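PDB 6QVM: multiheme cytochrome cf from Carboxydothermus ferrireducens DSM 11255, which probably carries electrons along its bound c-type hemes to insoluble extracellular Fe(III), acting as a reductase inserted in the S-layer. Local coordinates for residues P244-T249 with P347-E352; D269-I274 with K285-M290; N309-C314 with Y340-T345. One frame throughout, in Å; residues are numbered along the deposited sequence.

How the interactions relate
All three interactions lie in one heme-bearing part of the chain, their centres 11 to 16 Å apart. Along the sequence, interaction 1 closes a long loop, within which interaction 2 comes first and interaction 3 follows. Interactions 1 and 2 share the five-stranded antiparallel sheet, where strands 247-248 and 270-275 are neighbours. Interactions 2 and 3 both touch the heme of chain H and are joined by a probable hydrogen bond from Tyr287 OH to Glu342 OE1. Interactions 1 and 3 meet where Val247 packs on Trp310. Together they join the sheet, the heme-attachment segments and a glycosylated strand among several hemes.

Interaction 1: P244-T249 with P347-E352; sequences PNMVKT and PGIGCE. With HEC (heme c), chain J.
Val247 and Pro347 meet at about a right angle, and with Met246 and Ile349 they supply the apolar part of this contact. CG1 of Val247 lies 3.8 Å from CB of Pro347, and the same proline carbon also rests against the Val247 carbonyl oxygen. Further along, CB of Met246 touches CD1 of Ile349 at 3.9 Å.

The backbones pack closely, yet no hydrogen bond joins the two segments. Pro244 and Gly348 bring their CA atoms to 4.4 Å, a closeness that the lack of a side chain on Gly348 permits, and Gly348 itself adopts a positive phi of 91°. The ring of Pro244 sits by the carbonyl of Ile349; its nitrogen lies 3.2 Å from Ile349 O but has no hydrogen to offer. Thr320 OG1 serves the polar backbone here instead, bonding to Gly348 O and Gly350 N.

The third kind of contact is with heme c of chain J. CG of Met246 is anti to the backbone N (chi1 177°), and the chain then bends at chi2 (69°), which brings SD to 3.4 Å from the propionate carbon CGD, the end leading away from 347-352. Ile349 approaches the same heme with its CG1-CD1 branch: CG1 is 3.5 Å from CBC and CD1 3.6 Å from the methyl CMD. Both residues thus line one heme pocket, and Met246 also touches a second heme. Cys351, two residues beyond Ile349, is covalently linked to a different heme.

Strand 247-248 is an outermost strand of the five-stranded antiparallel sheet, pairing with strand 270-275, whose Tyr272 and Ile274 pack on Val247; segment 347-352 leads from strand 346-347 into helix 352-355.

Interaction 2: D269-I274 with K285-M290; sequences DVRYVI and KDYKYM. With HEC (heme c), chain H.
Arg271 seizes a single carbonyl oxygen, that of Lys285, with two of its nitrogens, while the flat of the same guanidinium lies on the ring of Tyr287. The grip is side-on: NE reaches Lys285 O at 3.1 Å and NH1 at 2.9 Å, with the oxygen near the guanidinium plane. NH1 comes in along a lone pair of the carbonyl, whereas NE stands above the carbonyl plane. The stack is close to parallel, with planes 11° apart and centres 4.6 Å from one another. NE sits over the ring face, offset toward its rim, and CD leans on CE1 and CZ. The bend at chi3 (-86°) turns NE out of the line of the extended carbons and over the tyrosine ring. The bonds and the stack together limit how the guanidinium can rotate, and the positive charge would probably be stabilised by the aromatic face.

Tyr287 OH is hydrogen-bonded to Glu342, which also bonds to Tyr272 OH. Near Asp269, a water spans the segments, donating to Asp269 O and accepting from Lys285 N. Apolar contacts flank this polar centre. CG2 of Val270 meets CE of Met290 at 3.5 Å, and Ile274 CG1 touches the edge of Tyr289 at CE1, 4.0 Å away. Tyr289 also reaches the CMB methyl of heme c of chain H.

In strand 270-275, Arg271 and Tyr272 both face Val283 of the antiparallel strand 279-284, a classic beta bulge; segment 285-290 then links that strand to 292-295 and packs Tyr287 against helix 310-313.

Interaction 3: N309-C314 with Y340-T345; sequences NWLVSC and YKELFT. With NGA (2-acetamido-2-deoxy-beta-D-galactopyranose), chain B; HEC (heme c), chain H.
A short helix that runs into a CXXCH heme-attachment motif rests on a strand bearing an O-glycosylated tyrosine and on the loop that follows it, with Leu311 and Val312 packed on Tyr340, and Trp310 and Leu311 on Phe344. Leu311 spreads its two methyls between the aromatics. CD2 touches CB of Tyr340 at 3.6 Å as the two side chains slide past each other in opposite directions, and CD1 meets the edge of the Phe344 ring, 3.9 Å from CE2. Trp310 and Phe344 reach toward each other tip to tip, CH2 being 4.0 Å from CZ. Val312 crosses Tyr340 at about a right angle, its CG2 lying 3.6 Å from CE1. CG of Glu342 stands farther off, 4.5 Å from Leu311 CD2.

The hydroxyl oxygen of Tyr340 is bonded to C1 of the N-acetylgalactosamine at 1.4 Å, which places the sugar at the ring edge; Val312 CG2 also comes near its ring oxygen. Asn309 points its amide tip at the same phenolic end, the two planes 71° apart. The other branch of that amide forms the N-cap: OD1 accepts from Val312 N at 3.1 Å, the N-H...O angle being 154°. CG is anti to the backbone N (chi1 -174°); the turn of the amide about chi2 then sets OD1 toward the first turn and ND2 toward Tyr340.

Beyond the helix, Cys314 SG is joined to CAB of heme c of chain H by a thioether, with an SG-CAB bond of 1.9 Å. This is the first-cysteine linkage of a CXXCH motif, the hallmark of c-type cytochromes, here preceded by an Asn-capped helical turn.

Interaction 1: P244-T249 with P347-E352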
# COMPACT_ATOMS: atom_id res chain seq x y z
N PRO A 244 -5.58 5.82 -4.74
CA PRO A 244 -5.25 6.30 -6.09
C PRO A 244 -6.36 7.06 -6.78
O PRO A 244 -6.12 7.62 -7.86
CB PRO A 244 -4.92 5.00 -6.84
CG PRO A 244 -5.79 4.00 -6.19
CD PRO A 244 -5.82 4.37 -4.73
N ASN A 245 -7.56 7.11 -6.20
CA ASN A 245 -8.71 7.76 -6.82
C ASN A 245 -9.05 9.11 -6.19
O ASN A 245 -10.12 9.66 -6.47
CB ASN A 245 -9.93 6.84 -6.77
CG ASN A 245 -9.78 5.62 -7.66
OD1 ASN A 245 -9.75 5.73 -8.88
ND2 ASN A 245 -9.69 4.44 -7.05
N MET A 246 -8.18 9.65 -5.34
CA MET A 246 -8.52 10.86 -4.60
C MET A 246 -8.76 12.06 -5.52
O MET A 246 -9.60 12.92 -5.21
CB MET A 246 -7.40 11.18 -3.60
CG MET A 246 -7.60 12.47 -2.80
SD MET A 246 -8.96 12.38 -1.62
CE MET A 246 -8.68 13.86 -0.65
N VAL A 247 -8.06 12.12 -6.65
CA VAL A 247 -8.09 13.29 -7.52
C VAL A 247 -8.44 12.84 -8.93
O VAL A 247 -7.72 12.03 -9.53
CB VAL A 247 -6.75 14.05 -7.51
CG1 VAL A 247 -6.78 15.23 -8.45
CG2 VAL A 247 -6.41 14.49 -6.09
N LYS A 248 -9.53 13.37 -9.47
CA LYS A 248 -10.02 13.03 -10.80
C LYS A 248 -10.17 14.27 -11.66
O LYS A 248 -10.16 15.41 -11.17
CB LYS A 248 -11.37 12.31 -10.73
CG LYS A 248 -11.34 10.96 -10.04
CD LYS A 248 -10.32 10.06 -10.71
CE LYS A 248 -10.37 8.66 -10.15
NZ LYS A 248 -9.33 7.80 -10.75
N THR A 249 -10.31 14.04 -12.96
CA THR A 249 -10.81 15.05 -13.89
C THR A 249 -12.29 14.78 -14.17
O THR A 249 -12.76 13.65 -14.04
CB THR A 249 -10.00 15.03 -15.19
OG1 THR A 249 -10.04 13.72 -15.77
CG2 THR A 249 -8.56 15.45 -14.94
N PRO A 347 -2.06 12.15 -10.17
CA PRO A 347 -3.13 12.53 -9.25
C PRO A 347 -3.52 11.35 -8.38
O PRO A 347 -3.59 10.21 -8.85
CB PRO A 347 -4.28 12.94 -10.19
CG PRO A 347 -4.02 12.17 -11.43
CD PRO A 347 -2.52 12.09 -11.57
N GLY A 348 -3.75 11.62 -7.10
CA GLY A 348 -4.06 10.56 -6.16
C GLY A 348 -2.83 10.00 -5.49
O GLY A 348 -1.69 10.37 -5.77
N ILE A 349 -3.08 9.08 -4.56
CA ILE A 349 -2.02 8.45 -3.78
C ILE A 349 -1.67 7.14 -4.47
O ILE A 349 -2.38 6.15 -4.34
CB ILE A 349 -2.44 8.23 -2.32
CG1 ILE A 349 -2.68 9.57 -1.62
CG2 ILE A 349 -1.39 7.42 -1.57
CD1 ILE A 349 -4.09 10.09 -1.75
N GLY A 350 -0.58 7.16 -5.24
CA GLY A 350 -0.13 5.98 -5.96
C GLY A 350 0.83 5.14 -5.15
O GLY A 350 1.15 5.43 -4.00
N CYS A 351 1.32 4.08 -5.80
CA CYS A 351 2.27 3.18 -5.15
C CYS A 351 3.45 3.93 -4.58
O CYS A 351 3.89 3.67 -3.45
CB CYS A 351 2.77 2.12 -6.14
SG CYS A 351 1.51 1.44 -7.23
N GLU A 352 3.98 4.89 -5.34
CA GLU A 352 5.20 5.57 -4.96
C GLU A 352 5.00 6.60 -3.86
O GLU A 352 5.99 7.16 -3.37
CB GLU A 352 5.82 6.21 -6.19
CG GLU A 352 6.26 5.18 -7.23
CD GLU A 352 6.47 5.77 -8.61
OE1 GLU A 352 7.64 5.88 -9.05
OE2 GLU A 352 5.46 6.15 -9.25
FE HEC J . -4.25 6.96 3.52
CHA HEC J . -7.56 7.24 2.78
CHB HEC J . -4.93 4.18 5.45
CHC HEC J . -0.88 6.33 3.81
CHD HEC J . -3.56 10.03 2.08
NA HEC J . -5.92 5.90 4.02
C1A HEC J . -7.20 6.22 3.64
C2A HEC J . -8.12 5.31 4.30
C3A HEC J . -7.39 4.47 5.04
C4A HEC J . -6.00 4.83 4.88
CMA HEC J . -7.95 3.34 5.93
CAA HEC J . -9.65 5.33 4.17
CBA HEC J . -10.07 4.36 3.07
CGA HEC J . -11.58 4.28 3.05
O1A HEC J . -12.25 5.33 3.24
O2A HEC J . -12.10 3.16 2.84
NB HEC J . -3.12 5.53 4.46
C1B HEC J . -3.60 4.44 5.16
C2B HEC J . -2.48 3.61 5.55
C3B HEC J . -1.36 4.21 5.10
C4B HEC J . -1.74 5.43 4.40
CMB HEC J . -2.63 2.31 6.37
CAB HEC J . 0.10 3.71 5.28
CBB HEC J . 0.33 2.30 4.67
NC HEC J . -2.55 8.02 3.09
C1C HEC J . -1.25 7.52 3.21
C2C HEC J . -0.34 8.49 2.63
C3C HEC J . -1.08 9.49 2.09
C4C HEC J . -2.48 9.23 2.41
CMC HEC J . 1.19 8.30 2.50
CAC HEC J . -0.58 10.78 1.35
CBC HEC J . 0.27 10.49 0.09
ND HEC J . -5.38 8.41 2.58
C1D HEC J . -4.88 9.60 2.06
C2D HEC J . -5.98 10.35 1.51
C3D HEC J . -7.22 9.48 1.73
C4D HEC J . -6.75 8.29 2.40
CMD HEC J . -5.93 11.74 0.83
CAD HEC J . -8.66 9.79 1.29
CBD HEC J . -8.85 9.05 -0.03
CGD HEC J . -10.17 9.38 -0.69
O1D HEC J . -11.10 9.79 0.04
O2D HEC J . -10.27 9.22 -1.94

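Interaction 2: D269-I274 with K285-M290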
# COMPACT_ATOMS: atom_id res chain seq x y z
N ASP A 269 -15.25 24.49 -16.41
CA ASP A 269 -14.69 25.35 -15.38
C ASP A 269 -13.86 24.58 -14.36
O ASP A 269 -13.15 25.20 -13.56
CB ASP A 269 -15.80 26.11 -14.66
CG ASP A 269 -16.76 26.79 -15.61
OD1 ASP A 269 -16.31 27.57 -16.48
OD2 ASP A 269 -17.98 26.52 -15.51
N VAL A 270 -13.94 23.25 -14.37
CA VAL A 270 -13.36 22.41 -13.34
C VAL A 270 -12.01 21.89 -13.81
O VAL A 270 -11.90 21.35 -14.92
CB VAL A 270 -14.30 21.25 -12.96
CG1 VAL A 270 -13.73 20.47 -11.79
CG2 VAL A 270 -15.68 21.79 -12.63
N ARG A 271 -11.00 22.04 -12.97
CA ARG A 271 -9.68 21.46 -13.22
C ARG A 271 -9.57 20.06 -12.64
O ARG A 271 -9.14 19.13 -13.32
CB ARG A 271 -8.61 22.38 -12.64
CG ARG A 271 -7.25 22.18 -13.24
CD ARG A 271 -6.24 23.08 -12.60
NE ARG A 271 -6.16 24.41 -13.20
CZ ARG A 271 -5.52 24.68 -14.33
NH1 ARG A 271 -5.48 25.91 -14.81
NH2 ARG A 271 -4.90 23.71 -14.98
N TYR A 272 -9.95 19.89 -11.37
CA TYR A 272 -9.86 18.61 -10.70
C TYR A 272 -11.10 18.39 -9.84
O TYR A 272 -11.74 19.34 -9.38
CB TYR A 272 -8.62 18.50 -9.81
CG TYR A 272 -7.33 18.36 -10.58
CD1 TYR A 272 -7.12 17.28 -11.42
CD2 TYR A 272 -6.33 19.32 -10.47
CE1 TYR A 272 -5.94 17.14 -12.12
CE2 TYR A 272 -5.15 19.19 -11.18
CZ TYR A 272 -4.96 18.10 -12.00
OH TYR A 272 -3.79 17.96 -12.70
N VAL A 273 -11.43 17.11 -9.63
CA VAL A 273 -12.48 16.71 -8.71
C VAL A 273 -11.84 15.94 -7.57
O VAL A 273 -11.09 14.98 -7.80
CB VAL A 273 -13.56 15.85 -9.40
CG1 VAL A 273 -14.65 15.47 -8.41
CG2 VAL A 273 -14.13 16.59 -10.60
N ILE A 274 -12.10 16.36 -6.34
CA ILE A 274 -11.62 15.66 -5.16
C ILE A 274 -12.64 14.59 -4.80
O ILE A 274 -13.80 14.90 -4.51
CB ILE A 274 -11.37 16.63 -3.99
CG1 ILE A 274 -10.49 17.79 -4.45
CG2 ILE A 274 -10.72 15.91 -2.83
CD1 ILE A 274 -9.23 17.36 -5.20
N LYS A 285 -10.04 26.47 -12.27
CA LYS A 285 -8.84 26.73 -13.06
C LYS A 285 -7.80 27.52 -12.27
O LYS A 285 -6.61 27.45 -12.61
CB LYS A 285 -9.21 27.46 -14.35
CG LYS A 285 -10.07 26.65 -15.29
CD LYS A 285 -9.41 26.51 -16.65
CE LYS A 285 -10.05 25.39 -17.46
NZ LYS A 285 -9.67 24.05 -16.93
N ASP A 286 -8.21 28.27 -11.25
CA ASP A 286 -7.30 28.98 -10.37
C ASP A 286 -6.95 28.17 -9.12
O ASP A 286 -6.34 28.72 -8.20
CB ASP A 286 -7.91 30.33 -9.96
CG ASP A 286 -9.19 30.18 -9.17
OD1 ASP A 286 -9.80 29.09 -9.22
OD2 ASP A 286 -9.58 31.15 -8.48
N TYR A 287 -7.36 26.90 -9.06
CA TYR A 287 -7.07 25.95 -8.00
C TYR A 287 -7.80 26.24 -6.70
O TYR A 287 -7.43 25.68 -5.65
CB TYR A 287 -5.56 25.83 -7.72
CG TYR A 287 -4.79 25.31 -8.90
CD1 TYR A 287 -4.67 23.95 -9.12
CD2 TYR A 287 -4.19 26.18 -9.79
CE1 TYR A 287 -3.97 23.46 -10.20
CE2 TYR A 287 -3.49 25.71 -10.88
CZ TYR A 287 -3.38 24.35 -11.08
OH TYR A 287 -2.69 23.86 -12.15
N LYS A 288 -8.83 27.07 -6.72
CA LYS A 288 -9.65 27.31 -5.55
C LYS A 288 -10.91 26.47 -5.63
O LYS A 288 -11.41 26.17 -6.71
CB LYS A 288 -10.02 28.78 -5.40
CG LYS A 288 -8.83 29.71 -5.31
CD LYS A 288 -9.15 31.00 -4.58
CE LYS A 288 -7.96 31.95 -4.64
NZ LYS A 288 -8.01 32.97 -3.56
N TYR A 289 -11.42 26.08 -4.46
CA TYR A 289 -12.63 25.27 -4.43
C TYR A 289 -13.82 26.08 -4.94
O TYR A 289 -13.82 27.31 -4.94
CB TYR A 289 -12.88 24.75 -3.02
CG TYR A 289 -11.90 23.68 -2.61
CD1 TYR A 289 -11.98 22.40 -3.14
CD2 TYR A 289 -10.88 23.94 -1.71
CE1 TYR A 289 -11.09 21.41 -2.78
CE2 TYR A 289 -9.98 22.96 -1.34
CZ TYR A 289 -10.09 21.70 -1.88
OH TYR A 289 -9.20 20.73 -1.52
N MET A 290 -14.83 25.35 -5.38
CA MET A 290 -15.99 25.89 -6.07
C MET A 290 -17.20 25.95 -5.14
O MET A 290 -17.22 25.30 -4.09
CB MET A 290 -16.31 25.03 -7.29
CG MET A 290 -15.11 24.81 -8.20
SD MET A 290 -15.17 25.81 -9.69
CE MET A 290 -14.60 24.61 -10.88
FE HEC H . -7.69 15.89 3.19
CHA HEC H . -9.62 13.04 3.60
CHB HEC H . -10.38 17.44 1.71
CHC HEC H . -5.88 18.82 3.01
CHD HEC H . -4.90 14.24 4.26
NA HEC H . -9.63 15.34 2.74
C1A HEC H . -10.21 14.11 2.96
C2A HEC H . -11.56 14.14 2.44
C3A HEC H . -11.78 15.35 1.92
C4A HEC H . -10.57 16.13 2.10
CMA HEC H . -13.08 15.82 1.24
CAA HEC H . -12.57 12.97 2.50
CBA HEC H . -13.25 13.03 3.87
CGA HEC H . -14.33 11.99 3.98
O1A HEC H . -14.04 10.77 3.81
O2A HEC H . -15.49 12.39 4.27
NB HEC H . -8.04 17.77 2.46
C1B HEC H . -9.26 18.21 1.98
C2B HEC H . -9.17 19.65 1.80
C3B HEC H . -7.92 20.03 2.16
C4B HEC H . -7.19 18.85 2.58
CMB HEC H . -10.32 20.52 1.27
CAB HEC H . -7.33 21.47 2.13
CBB HEC H . -8.11 22.43 3.06
NC HEC H . -5.75 16.42 3.54
C1C HEC H . -5.21 17.69 3.43
C2C HEC H . -3.83 17.64 3.87
C3C HEC H . -3.55 16.37 4.22
C4C HEC H . -4.76 15.59 4.02
CMC HEC H . -2.87 18.85 3.89
CAC HEC H . -2.21 15.79 4.74
CBC HEC H . -1.84 16.40 6.10
ND HEC H . -7.32 13.94 3.80
C1D HEC H . -6.08 13.52 4.26
C2D HEC H . -6.20 12.17 4.74
C3D HEC H . -7.68 11.78 4.54
C4D HEC H . -8.29 12.95 3.95
CMD HEC H . -5.04 11.34 5.32
CAD HEC H . -8.39 10.45 4.88
CBD HEC H . -8.20 10.11 6.36
CGD HEC H . -9.11 10.95 7.21
O1D HEC H . -10.05 11.55 6.65
O2D HEC H . -8.90 11.03 8.45
O HOH W 1 -12.75 28.04 -12.71

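Interaction 3: N309-C314 with Y340-T345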
# COMPACT_ATOMS: atom_id res chain seq x y z
N ASN A 309 -7.11 27.45 -1.58
CA ASN A 309 -6.38 27.03 -2.76
C ASN A 309 -5.98 25.58 -2.55
O ASN A 309 -5.17 25.27 -1.66
CB ASN A 309 -5.17 27.93 -3.01
CG ASN A 309 -4.45 27.61 -4.32
OD1 ASN A 309 -4.26 26.45 -4.68
ND2 ASN A 309 -4.04 28.66 -5.03
N TRP A 310 -6.53 24.68 -3.37
CA TRP A 310 -6.29 23.25 -3.18
C TRP A 310 -4.83 22.91 -3.43
O TRP A 310 -4.23 22.12 -2.70
CB TRP A 310 -7.19 22.44 -4.11
CG TRP A 310 -6.74 21.02 -4.29
CD1 TRP A 310 -6.98 19.96 -3.46
CD2 TRP A 310 -5.96 20.51 -5.38
NE1 TRP A 310 -6.40 18.82 -3.96
CE2 TRP A 310 -5.77 19.13 -5.14
CE3 TRP A 310 -5.40 21.07 -6.53
CZ2 TRP A 310 -5.05 18.31 -6.01
CZ3 TRP A 310 -4.69 20.26 -7.39
CH2 TRP A 310 -4.51 18.90 -7.12
N LEU A 311 -4.23 23.52 -4.45
CA LEU A 311 -2.85 23.20 -4.79
C LEU A 311 -1.89 23.62 -3.68
O LEU A 311 -0.93 22.90 -3.37
CB LEU A 311 -2.47 23.87 -6.11
CG LEU A 311 -1.15 23.48 -6.78
CD1 LEU A 311 -1.11 21.99 -7.08
CD2 LEU A 311 -0.96 24.29 -8.05
N VAL A 312 -2.14 24.78 -3.07
CA VAL A 312 -1.23 25.30 -2.05
C VAL A 312 -1.49 24.63 -0.71
O VAL A 312 -0.57 24.38 0.07
CB VAL A 312 -1.36 26.84 -1.98
CG1 VAL A 312 -0.60 27.38 -0.77
CG2 VAL A 312 -0.86 27.46 -3.26
N SER A 313 -2.75 24.33 -0.41
CA SER A 313 -3.15 23.91 0.93
C SER A 313 -3.50 22.44 1.08
O SER A 313 -3.57 21.94 2.21
CB SER A 313 -4.33 24.76 1.41
OG SER A 313 -3.97 26.13 1.49
N CYS A 314 -3.72 21.71 -0.03
CA CYS A 314 -4.30 20.38 0.12
C CYS A 314 -3.60 19.33 -0.72
O CYS A 314 -3.49 18.17 -0.29
CB CYS A 314 -5.79 20.39 -0.24
SG CYS A 314 -6.73 21.80 0.41
N TYR A 340 0.44 29.16 -11.30
CA TYR A 340 0.98 27.98 -10.62
C TYR A 340 1.37 26.93 -11.65
O TYR A 340 0.71 26.78 -12.68
CB TYR A 340 -0.03 27.40 -9.63
CG TYR A 340 -0.35 28.34 -8.49
CD1 TYR A 340 0.43 28.34 -7.34
CD2 TYR A 340 -1.42 29.22 -8.56
CE1 TYR A 340 0.15 29.19 -6.28
CE2 TYR A 340 -1.71 30.08 -7.50
CZ TYR A 340 -0.92 30.06 -6.37
OH TYR A 340 -1.19 30.92 -5.32
N LYS A 341 2.48 26.24 -11.39
CA LYS A 341 2.88 25.08 -12.18
C LYS A 341 2.76 23.84 -11.30
O LYS A 341 3.29 23.81 -10.19
CB LYS A 341 4.31 25.23 -12.70
CG LYS A 341 4.64 24.24 -13.81
CD LYS A 341 6.14 24.05 -14.00
CE LYS A 341 6.42 22.99 -15.05
NZ LYS A 341 7.78 22.40 -14.91
N GLU A 342 2.05 22.83 -11.80
CA GLU A 342 1.91 21.59 -11.07
C GLU A 342 3.19 20.78 -11.18
O GLU A 342 3.67 20.50 -12.28
CB GLU A 342 0.72 20.80 -11.62
CG GLU A 342 -0.58 21.58 -11.61
CD GLU A 342 -1.73 20.81 -12.23
OE1 GLU A 342 -2.82 21.40 -12.39
OE2 GLU A 342 -1.55 19.62 -12.55
N LEU A 343 3.75 20.40 -10.03
CA LEU A 343 4.97 19.61 -9.99
C LEU A 343 4.71 18.13 -9.79
O LEU A 343 5.66 17.33 -9.89
CB LEU A 343 5.90 20.12 -8.88
CG LEU A 343 6.47 21.53 -9.06
CD1 LEU A 343 7.50 21.86 -7.98
CD2 LEU A 343 7.06 21.71 -10.44
N PHE A 344 3.48 17.74 -9.49
CA PHE A 344 3.17 16.32 -9.35
C PHE A 344 2.87 15.70 -10.71
O PHE A 344 2.41 16.37 -11.64
CB PHE A 344 1.98 16.11 -8.40
CG PHE A 344 0.70 16.72 -8.88
CD1 PHE A 344 -0.20 15.97 -9.62
CD2 PHE A 344 0.37 18.03 -8.57
CE1 PHE A 344 -1.39 16.51 -10.06
CE2 PHE A 344 -0.83 18.58 -9.00
CZ PHE A 344 -1.71 17.83 -9.76
N THR A 345 3.13 14.40 -10.81
CA THR A 345 2.92 13.66 -12.05
C THR A 345 1.84 12.60 -11.96
O THR A 345 1.51 12.01 -13.00
CB THR A 345 4.23 13.00 -12.49
OG1 THR A 345 4.73 12.16 -11.44
CG2 THR A 345 5.28 14.05 -12.84
C1 NGA B . -0.53 31.86 -4.56
C2 NGA B . -1.27 33.04 -3.93
C3 NGA B . -0.68 33.64 -2.65
C4 NGA B . -0.00 32.54 -1.84
C5 NGA B . 1.02 31.78 -2.68
C6 NGA B . 1.69 30.70 -1.83
C7 NGA B . -2.37 34.03 -5.80
C8 NGA B . -2.11 34.45 -7.22
N2 NGA B . -1.33 34.05 -4.96
O3 NGA B . -1.70 34.22 -1.82
O4 NGA B . -0.97 31.62 -1.38
O5 NGA B . 0.41 31.13 -3.78
O6 NGA B . 2.88 30.25 -2.44
O7 NGA B . -3.48 33.65 -5.44
FE HEC H . -7.69 15.89 3.19
CHA HEC H . -9.62 13.04 3.60
CHB HEC H . -10.38 17.44 1.71
CHC HEC H . -5.88 18.82 3.01
CHD HEC H . -4.90 14.24 4.26
NA HEC H . -9.63 15.34 2.74
C1A HEC H . -10.21 14.11 2.96
C2A HEC H . -11.56 14.14 2.44
C3A HEC H . -11.78 15.35 1.92
C4A HEC H . -10.57 16.13 2.10
CMA HEC H . -13.08 15.82 1.24
CAA HEC H . -12.57 12.97 2.50
CBA HEC H . -13.25 13.03 3.87
CGA HEC H . -14.33 11.99 3.98
O1A HEC H . -14.04 10.77 3.81
O2A HEC H . -15.49 12.39 4.27
NB HEC H . -8.04 17.77 2.46
C1B HEC H . -9.26 18.21 1.98
C2B HEC H . -9.17 19.65 1.80
C3B HEC H . -7.92 20.03 2.16
C4B HEC H . -7.19 18.85 2.58
CMB HEC H . -10.32 20.52 1.27
CAB HEC H . -7.33 21.47 2.13
CBB HEC H . -8.11 22.43 3.06
NC HEC H . -5.75 16.42 3.54
C1C HEC H . -5.21 17.69 3.43
C2C HEC H . -3.83 17.64 3.87
C3C HEC H . -3.55 16.37 4.22
C4C HEC H . -4.76 15.59 4.02
CMC HEC H . -2.87 18.85 3.89
CAC HEC H . -2.21 15.79 4.74
CBC HEC H . -1.84 16.40 6.10
ND HEC H . -7.32 13.94 3.80
C1D HEC H . -6.08 13.52 4.26
C2D HEC H . -6.20 12.17 4.74
C3D HEC H . -7.68 11.78 4.54
C4D HEC H . -8.29 12.95 3.95
CMD HEC H . -5.04 11.34 5.32
CAD HEC H . -8.39 10.45 4.88
CBD HEC H . -8.20 10.11 6.36
CGD HEC H . -9.11 10.95 7.21
O1D HEC H . -10.05 11.55 6.65
O2D HEC H . -8.90 11.03 8.45